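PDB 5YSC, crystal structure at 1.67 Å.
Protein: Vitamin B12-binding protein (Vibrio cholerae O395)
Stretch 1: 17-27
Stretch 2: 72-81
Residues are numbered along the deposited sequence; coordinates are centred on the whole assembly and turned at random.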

# COMPACT_ATOMS: atom_id res chain seq x y z
N PRO A 17 -17.49 -20.17 -2.19
CA PRO A 17 -16.42 -21.08 -1.92
C PRO A 17 -16.84 -21.63 -0.69
O PRO A 17 -17.35 -22.65 -0.78
CB PRO A 17 -15.22 -20.18 -1.74
CG PRO A 17 -15.78 -18.85 -1.59
CD PRO A 17 -17.28 -18.95 -1.46
N PHE A 18 -16.67 -20.95 0.44
CA PHE A 18 -17.12 -21.49 1.74
C PHE A 18 -16.80 -20.62 2.91
O PHE A 18 -15.79 -20.00 2.89
CB PHE A 18 -16.42 -22.79 1.97
CG PHE A 18 -14.97 -22.67 1.97
CD1 PHE A 18 -14.28 -22.51 0.83
CD2 PHE A 18 -14.32 -22.65 3.12
CE1 PHE A 18 -12.94 -22.38 0.83
CE2 PHE A 18 -12.96 -22.53 3.15
CZ PHE A 18 -12.27 -22.38 2.00
N PRO A 19 -17.64 -20.58 3.95
CA PRO A 19 -17.28 -19.74 5.09
C PRO A 19 -16.08 -20.33 5.82
O PRO A 19 -16.16 -21.38 6.46
CB PRO A 19 -18.55 -19.76 5.95
CG PRO A 19 -19.10 -21.10 5.69
CD PRO A 19 -18.87 -21.34 4.21
N ALA A 20 -14.95 -19.65 5.71
CA ALA A 20 -13.72 -20.13 6.29
C ALA A 20 -13.74 -19.93 7.81
O ALA A 20 -14.28 -18.95 8.34
CB ALA A 20 -12.54 -19.42 5.66
N GLU A 21 -13.10 -20.82 8.49
CA GLU A 21 -13.05 -20.79 9.90
C GLU A 21 -11.71 -20.51 10.51
O GLU A 21 -11.69 -20.15 11.60
CB GLU A 21 -13.47 -22.12 10.46
CG GLU A 21 -14.95 -22.41 10.43
CD GLU A 21 -15.86 -21.34 11.04
OE1 GLU A 21 -16.91 -21.08 10.46
OE2 GLU A 21 -15.56 -20.86 12.10
N ARG A 22 -10.63 -20.70 9.77
CA ARG A 22 -9.26 -20.53 10.27
C ARG A 22 -8.48 -19.81 9.17
O ARG A 22 -7.98 -20.44 8.24
CB ARG A 22 -8.62 -21.87 10.62
CG ARG A 22 -9.34 -22.64 11.72
CD ARG A 22 -8.50 -23.80 12.16
NE ARG A 22 -7.24 -23.33 12.72
CZ ARG A 22 -7.07 -22.97 13.98
NH1 ARG A 22 -8.08 -23.04 14.84
NH2 ARG A 22 -5.89 -22.53 14.39
N ILE A 23 -8.39 -18.49 9.25
CA ILE A 23 -7.85 -17.69 8.15
C ILE A 23 -6.48 -17.16 8.54
O ILE A 23 -6.27 -16.75 9.68
CB ILE A 23 -8.82 -16.55 7.76
CG1 ILE A 23 -10.19 -17.12 7.42
CG2 ILE A 23 -8.33 -15.80 6.53
CD1 ILE A 23 -11.25 -16.07 7.08
N ILE A 24 -5.53 -17.17 7.60
CA ILE A 24 -4.20 -16.60 7.85
C ILE A 24 -3.97 -15.51 6.82
O ILE A 24 -4.25 -15.70 5.64
CB ILE A 24 -3.12 -17.68 7.76
CG1 ILE A 24 -3.24 -18.61 8.98
CG2 ILE A 24 -1.71 -17.07 7.70
CD1 ILE A 24 -2.19 -19.73 9.00
N SER A 25 -3.45 -14.37 7.28
CA SER A 25 -3.07 -13.25 6.42
C SER A 25 -1.56 -13.13 6.40
O SER A 25 -0.91 -13.11 7.45
CB SER A 25 -3.66 -11.94 6.93
OG SER A 25 -3.03 -10.86 6.30
N LEU A 26 -1.02 -12.98 5.20
CA LEU A 26 0.43 -12.88 5.02
C LEU A 26 0.90 -11.45 4.75
O LEU A 26 2.04 -11.27 4.31
CB LEU A 26 0.88 -13.81 3.91
CG LEU A 26 0.53 -15.29 4.09
CD1 LEU A 26 1.05 -16.08 2.90
CD2 LEU A 26 1.10 -15.88 5.38
N ALA A 27 0.06 -10.42 4.97
CA ALA A 27 0.50 -9.05 4.73
C ALA A 27 -0.31 -8.06 5.57
O ALA A 27 -1.47 -8.32 5.87
CB ALA A 27 0.38 -8.66 3.25
N LYS A 72 4.86 -22.92 11.34
CA LYS A 72 3.75 -22.42 12.15
C LYS A 72 2.43 -22.54 11.40
O LYS A 72 1.41 -22.90 11.99
CB LYS A 72 4.00 -20.97 12.57
CG LYS A 72 4.74 -20.82 13.85
CD LYS A 72 5.02 -19.34 14.22
CE LYS A 72 4.70 -19.01 15.66
NZ LYS A 72 3.30 -18.48 15.77
N ILE A 73 2.44 -22.24 10.10
CA ILE A 73 1.22 -22.39 9.30
C ILE A 73 0.72 -23.84 9.31
O ILE A 73 -0.49 -24.10 9.38
CB ILE A 73 1.46 -21.87 7.87
CG1 ILE A 73 1.73 -20.36 7.94
CG2 ILE A 73 0.28 -22.16 6.99
CD1 ILE A 73 1.88 -19.70 6.59
N LEU A 74 1.65 -24.80 9.20
CA LEU A 74 1.26 -26.20 9.30
C LEU A 74 0.56 -26.45 10.63
O LEU A 74 -0.49 -27.10 10.69
CB LEU A 74 2.50 -27.08 9.19
CG LEU A 74 2.95 -27.77 7.89
CD1 LEU A 74 2.13 -27.49 6.66
CD2 LEU A 74 4.40 -27.43 7.65
N THR A 75 1.14 -25.88 11.68
CA THR A 75 0.62 -25.94 13.03
C THR A 75 -0.79 -25.38 13.19
O THR A 75 -1.48 -25.72 14.14
CB THR A 75 1.53 -25.13 13.96
OG1 THR A 75 2.52 -25.98 14.55
CG2 THR A 75 0.72 -24.42 15.02
N LEU A 76 -1.20 -24.51 12.27
CA LEU A 76 -2.45 -23.77 12.41
C LEU A 76 -3.58 -24.32 11.56
O LEU A 76 -4.74 -23.98 11.82
CB LEU A 76 -2.25 -22.29 12.06
CG LEU A 76 -1.50 -21.48 13.13
CD1 LEU A 76 -1.02 -20.15 12.59
CD2 LEU A 76 -2.38 -21.25 14.36
N LYS A 77 -3.25 -25.12 10.55
CA LYS A 77 -4.26 -25.78 9.72
C LYS A 77 -5.32 -24.84 9.13
O LYS A 77 -6.51 -25.09 9.27
CB LYS A 77 -4.96 -26.88 10.53
CG LYS A 77 -3.99 -27.79 11.28
CD LYS A 77 -4.72 -28.69 12.26
CE LYS A 77 -4.59 -30.15 11.84
NZ LYS A 77 -4.27 -31.03 12.99
N PRO A 78 -4.89 -23.78 8.45
CA PRO A 78 -5.84 -22.82 7.91
C PRO A 78 -6.67 -23.44 6.81
O PRO A 78 -6.21 -24.31 6.07
CB PRO A 78 -4.93 -21.70 7.36
CG PRO A 78 -3.72 -22.44 6.88
CD PRO A 78 -3.52 -23.53 7.95
N ASP A 79 -7.92 -23.00 6.69
CA ASP A 79 -8.70 -23.36 5.52
C ASP A 79 -8.73 -22.24 4.49
O ASP A 79 -9.28 -22.43 3.41
CB ASP A 79 -10.13 -23.77 5.93
CG ASP A 79 -10.86 -22.71 6.73
OD1 ASP A 79 -10.31 -21.62 6.93
OD2 ASP A 79 -12.01 -22.98 7.16
N LEU A 80 -8.10 -21.10 4.80
CA LEU A 80 -7.91 -20.03 3.83
C LEU A 80 -6.65 -19.23 4.19
O LEU A 80 -6.52 -18.80 5.34
CB LEU A 80 -9.12 -19.09 3.80
CG LEU A 80 -8.94 -17.86 2.91
CD1 LEU A 80 -8.81 -18.29 1.46
CD2 LEU A 80 -10.10 -16.87 3.09
N ILE A 81 -5.77 -19.00 3.21
CA ILE A 81 -4.59 -18.16 3.37
C ILE A 81 -4.75 -17.00 2.40
O ILE A 81 -5.05 -17.19 1.22
CB ILE A 81 -3.28 -18.94 3.10
CG1 ILE A 81 -3.13 -20.12 4.07
CG2 ILE A 81 -2.08 -18.01 3.15
CD1 ILE A 81 -1.87 -20.94 3.88

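The apolar centre of the contact is built around Ile24, which lies on a short strand, residues 23-25, and is buried. With chi1 in m and chi2 in t, its side chain extends so that CD1 reaches three residues of the second stretch at once: it lies 3.8 Å from Leu76 CD1, 3.8 Å from Pro78 CB and 4.0 Å from Ile73 CG2. Ile73, on the helix, and Leu76, near its end, thus pack against the strand, and the CG1-CD1 arm of this beta-branched isoleucine suits a pocket lined by aliphatic groups. Leu26 extends this layer, placing CD1 3.7 Å from Ile81 CG2 and CD2 4.1 Å from Ile73 CD1. Ile23 and Leu80 share the other face of the sheet, where Ile23 CG2 meets Leu80 CD2 at 4.0 Å and Ala20 CB, from the preceding loop, approaches Leu80 CB at 3.9 Å.

Between these layers the strands run parallel, pairing Ile23 with Leu80 and Ile24 with Ile81. Ile24 N donates to Leu80 O (3.0 Å), which also receives a CA-H...O contact from Ile23 CA (3.3 Å). One step back, Arg22 O accepts from Asp79 N at 3.0 Å and, weakly, from Leu80 N at 3.5 Å.

Toward the polar edge, Asp79 turns its carboxylate to the first stretch. Chi1 in p brings OD2 to Glu21 N (2.8 Å, nearly linear) and OD1 to Arg22 N (3.0 Å), so one acidic side chain satisfies two consecutive backbone amides in a loop. Arg22 returns the reach: its NE donates to Leu76 O at 2.7 Å, with a weak bond from NH2 to the same oxygen at 3.2 Å, engaging a carbonyl just before Lys77, whose positive phi turns the chain out of the helix. Phe18 closes the margin edge-on, its CZ 3.3 Å from Asp79 O. Together the stretches bury 692 Å², summed over both sides.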